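Berberine bridge enzyme-like 28 (Arabidopsis thaliana, PDB 5D79) is a secreted, FAD-dependent oxidoreductase of the berberine bridge enzyme-like family that takes part in adaptation to salt stress. Local coordinates at residues I94-Q98 with T517-C521. Residue numbers count along the deposited sequence, not the author numbering.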
ATOM      1  N   ILE A  94      -8.763 -20.935  10.532  1.00 35.25           N
ATOM      2  CA  ILE A  94      -7.365 -21.367  10.524  1.00 35.36           C
ATOM      3  C   ILE A  94      -7.219 -22.823  10.959  1.00 35.65           C
ATOM      4  O   ILE A  94      -6.540 -23.608  10.297  1.00 34.25           O
ATOM      5  CB  ILE A  94      -6.480 -20.470  11.447  1.00 41.70           C
ATOM      6  CG1 ILE A  94      -6.521 -18.999  11.000  1.00 34.41           C
ATOM      7  CG2 ILE A  94      -5.049 -20.974  11.485  1.00 27.69           C
ATOM      8  CD1 ILE A  94      -6.536 -18.799   9.484  1.00 30.34           C
ATOM      9  N   ARG A  95      -7.865 -23.188  12.063  1.00 38.25           N
ATOM     10  CA  ARG A  95      -7.804 -24.561  12.565  1.00 42.31           C
ATOM     11  C   ARG A  95      -8.448 -25.588  11.624  1.00 43.03           C
ATOM     12  O   ARG A  95      -7.844 -26.621  11.327  1.00 43.52           O
ATOM     13  CB  ARG A  95      -8.449 -24.641  13.944  1.00 45.16           C
ATOM     14  CG  ARG A  95      -7.698 -23.821  14.974  1.00 55.13           C
ATOM     15  CD  ARG A  95      -7.961 -24.294  16.391  1.00 64.42           C
ATOM     16  NE  ARG A  95      -7.529 -23.310  17.383  1.00 69.20           N
ATOM     17  CZ  ARG A  95      -8.348 -22.459  17.996  1.00 73.78           C
ATOM     18  NH1 ARG A  95      -9.649 -22.472  17.725  1.00 73.89           N
ATOM     19  NH2 ARG A  95      -7.869 -21.596  18.885  1.00 75.63           N
ATOM     20  N   CYS A  96      -9.657 -25.303  11.148  1.00 41.31           N
ATOM     21  CA  CYS A  96     -10.351 -26.212  10.231  1.00 39.77           C
ATOM     22  C   CYS A  96      -9.667 -26.351   8.878  1.00 37.64           C
ATOM     23  O   CYS A  96      -9.649 -27.439   8.307  1.00 37.58           O
ATOM     24  CB  CYS A  96     -11.792 -25.755  10.001  1.00 41.48           C
ATOM     25  SG  CYS A  96     -12.895 -25.970  11.402  1.00 40.52           S
ATOM     26  N   ALA A  97      -9.141 -25.243   8.354  1.00 39.04           N
ATOM     27  CA  ALA A  97      -8.458 -25.244   7.061  1.00 39.05           C
ATOM     28  C   ALA A  97      -7.303 -26.237   7.086  1.00 42.34           C
ATOM     29  O   ALA A  97      -7.202 -27.137   6.244  1.00 40.07           O
ATOM     30  CB  ALA A  97      -7.952 -23.837   6.711  1.00 31.13           C
ATOM     31  N   GLN A  98      -6.443 -26.067   8.079  1.00 43.57           N
ATOM     32  CA  GLN A  98      -5.289 -26.924   8.249  1.00 47.46           C
ATOM     33  C   GLN A  98      -5.688 -28.381   8.454  1.00 49.83           C
ATOM     34  O   GLN A  98      -4.989 -29.285   8.001  1.00 52.35           O
ATOM     35  CB  GLN A  98      -4.450 -26.425   9.420  1.00 47.79           C
ATOM     36  CG  GLN A  98      -3.985 -25.005   9.223  1.00 45.60           C
ATOM     37  CD  GLN A  98      -2.929 -24.586  10.216  1.00 47.35           C
ATOM     38  OE1 GLN A  98      -1.803 -25.083  10.194  1.00 46.78           O
ATOM     39  NE2 GLN A  98      -3.285 -23.659  11.097  1.00 48.52           N
ATOM     40  N   THR A 517       4.777 -24.952   9.265  1.00 28.18           N
ATOM     41  CA  THR A 517       4.032 -25.764   8.320  1.00 30.32           C
ATOM     42  C   THR A 517       3.915 -25.039   6.991  1.00 29.44           C
ATOM     43  O   THR A 517       3.504 -25.634   5.995  1.00 34.85           O
ATOM     44  CB  THR A 517       2.630 -26.106   8.845  1.00 28.77           C
ATOM     45  OG1 THR A 517       2.018 -24.929   9.388  1.00 29.55           O
ATOM     46  CG2 THR A 517       2.743 -27.141   9.928  1.00 35.16           C
ATOM     47  N   ASP A 518       4.296 -23.762   6.988  1.00 25.86           N
ATOM     48  CA  ASP A 518       4.105 -22.875   5.846  1.00 24.44           C
ATOM     49  C   ASP A 518       2.613 -22.804   5.441  1.00 25.57           C
ATOM     50  O   ASP A 518       2.280 -22.886   4.259  1.00 26.11           O
ATOM     51  CB  ASP A 518       4.976 -23.335   4.672  1.00 25.04           C
ATOM     52  CG  ASP A 518       5.110 -22.279   3.584  1.00 25.89           C
ATOM     53  OD1 ASP A 518       4.820 -21.097   3.855  1.00 26.64           O
ATOM     54  OD2 ASP A 518       5.510 -22.636   2.455  1.00 23.64           O
ATOM     55  N   PHE A 519       1.716 -22.652   6.417  1.00 26.54           N
ATOM     56  CA  PHE A 519       0.294 -22.557   6.096  1.00 28.77           C
ATOM     57  C   PHE A 519      -0.007 -21.270   5.345  1.00 28.87           C
ATOM     58  O   PHE A 519      -0.718 -21.276   4.339  1.00 29.64           O
ATOM     59  CB  PHE A 519      -0.593 -22.626   7.347  1.00 33.10           C
ATOM     60  CG  PHE A 519      -2.083 -22.447   7.048  1.00 36.53           C
ATOM     61  CD1 PHE A 519      -2.818 -23.464   6.423  1.00 36.18           C
ATOM     62  CD2 PHE A 519      -2.744 -21.268   7.383  1.00 33.39           C
ATOM     63  CE1 PHE A 519      -4.183 -23.304   6.141  1.00 33.02           C
ATOM     64  CE2 PHE A 519      -4.111 -21.104   7.101  1.00 32.88           C
ATOM     65  CZ  PHE A 519      -4.827 -22.125   6.481  1.00 30.68           C
ATOM     66  N   PHE A 520       0.527 -20.162   5.840  1.00 28.48           N
ATOM     67  CA  PHE A 520       0.263 -18.873   5.219  1.00 25.04           C
ATOM     68  C   PHE A 520       1.211 -18.624   4.051  1.00 25.60           C
ATOM     69  O   PHE A 520       2.336 -18.168   4.243  1.00 26.44           O
ATOM     70  CB  PHE A 520       0.358 -17.768   6.266  1.00 22.34           C
ATOM     71  CG  PHE A 520      -0.670 -17.894   7.348  1.00 20.91           C
ATOM     72  CD1 PHE A 520      -1.969 -17.467   7.135  1.00 21.13           C
ATOM     73  CD2 PHE A 520      -0.350 -18.473   8.563  1.00 27.76           C
ATOM     74  CE1 PHE A 520      -2.921 -17.593   8.119  1.00 22.11           C
ATOM     75  CE2 PHE A 520      -1.306 -18.610   9.553  1.00 27.16           C
ATOM     76  CZ  PHE A 520      -2.589 -18.169   9.330  1.00 22.54           C
ATOM     77  N   CYS A 521       0.746 -18.942   2.843  1.00 22.89           N
ATOM     78  CA  CYS A 521       1.555 -18.811   1.639  1.00 24.26           C
ATOM     79  C   CYS A 521       0.733 -18.309   0.453  1.00 28.15           C
ATOM     80  O   CYS A 521      -0.426 -18.674   0.294  1.00 29.35           O
ATOM     81  CB  CYS A 521       2.224 -20.153   1.285  1.00 25.75           C
ATOM     82  SG  CYS A 521       1.141 -21.459   0.574  1.00 36.28           S
TER
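The ring of F519 lies against helix 87-100, overlapping A97 and the aliphatic part of Q98. This joins the loop after helix 504-514, in the C-terminal berberine bridge enzyme (BBE) family region, to a helix of the PCMH-type FAD-binding domain. Q98 CG sits over one face of the F519 ring, 3.7 Å from its centroid, in a CH-pi contact. A97 CB approaches F519 CZ at 3.6 Å. One helical turn before Q98, I94 adds its CD1, 4.1 Å from F519 CE2. The same I94 CD1 methyl touches F520 CZ at 4.0 Å, so I94 meets both aromatic rings. No hydrogen bond links the two segments; the contact is mainly apolar. The loop itself is held by D515, whose carboxylate accepts hydrogen bonds from the backbone N of F519 and F520. V104 of strand 103-107 touches both A97 and F519. C96, on the same helix as A97, forms a disulfide with C34 and takes no part in the contact with the loop. At the exposed margin, Q98 OE1 stays 3.9 Å from T517 OG1.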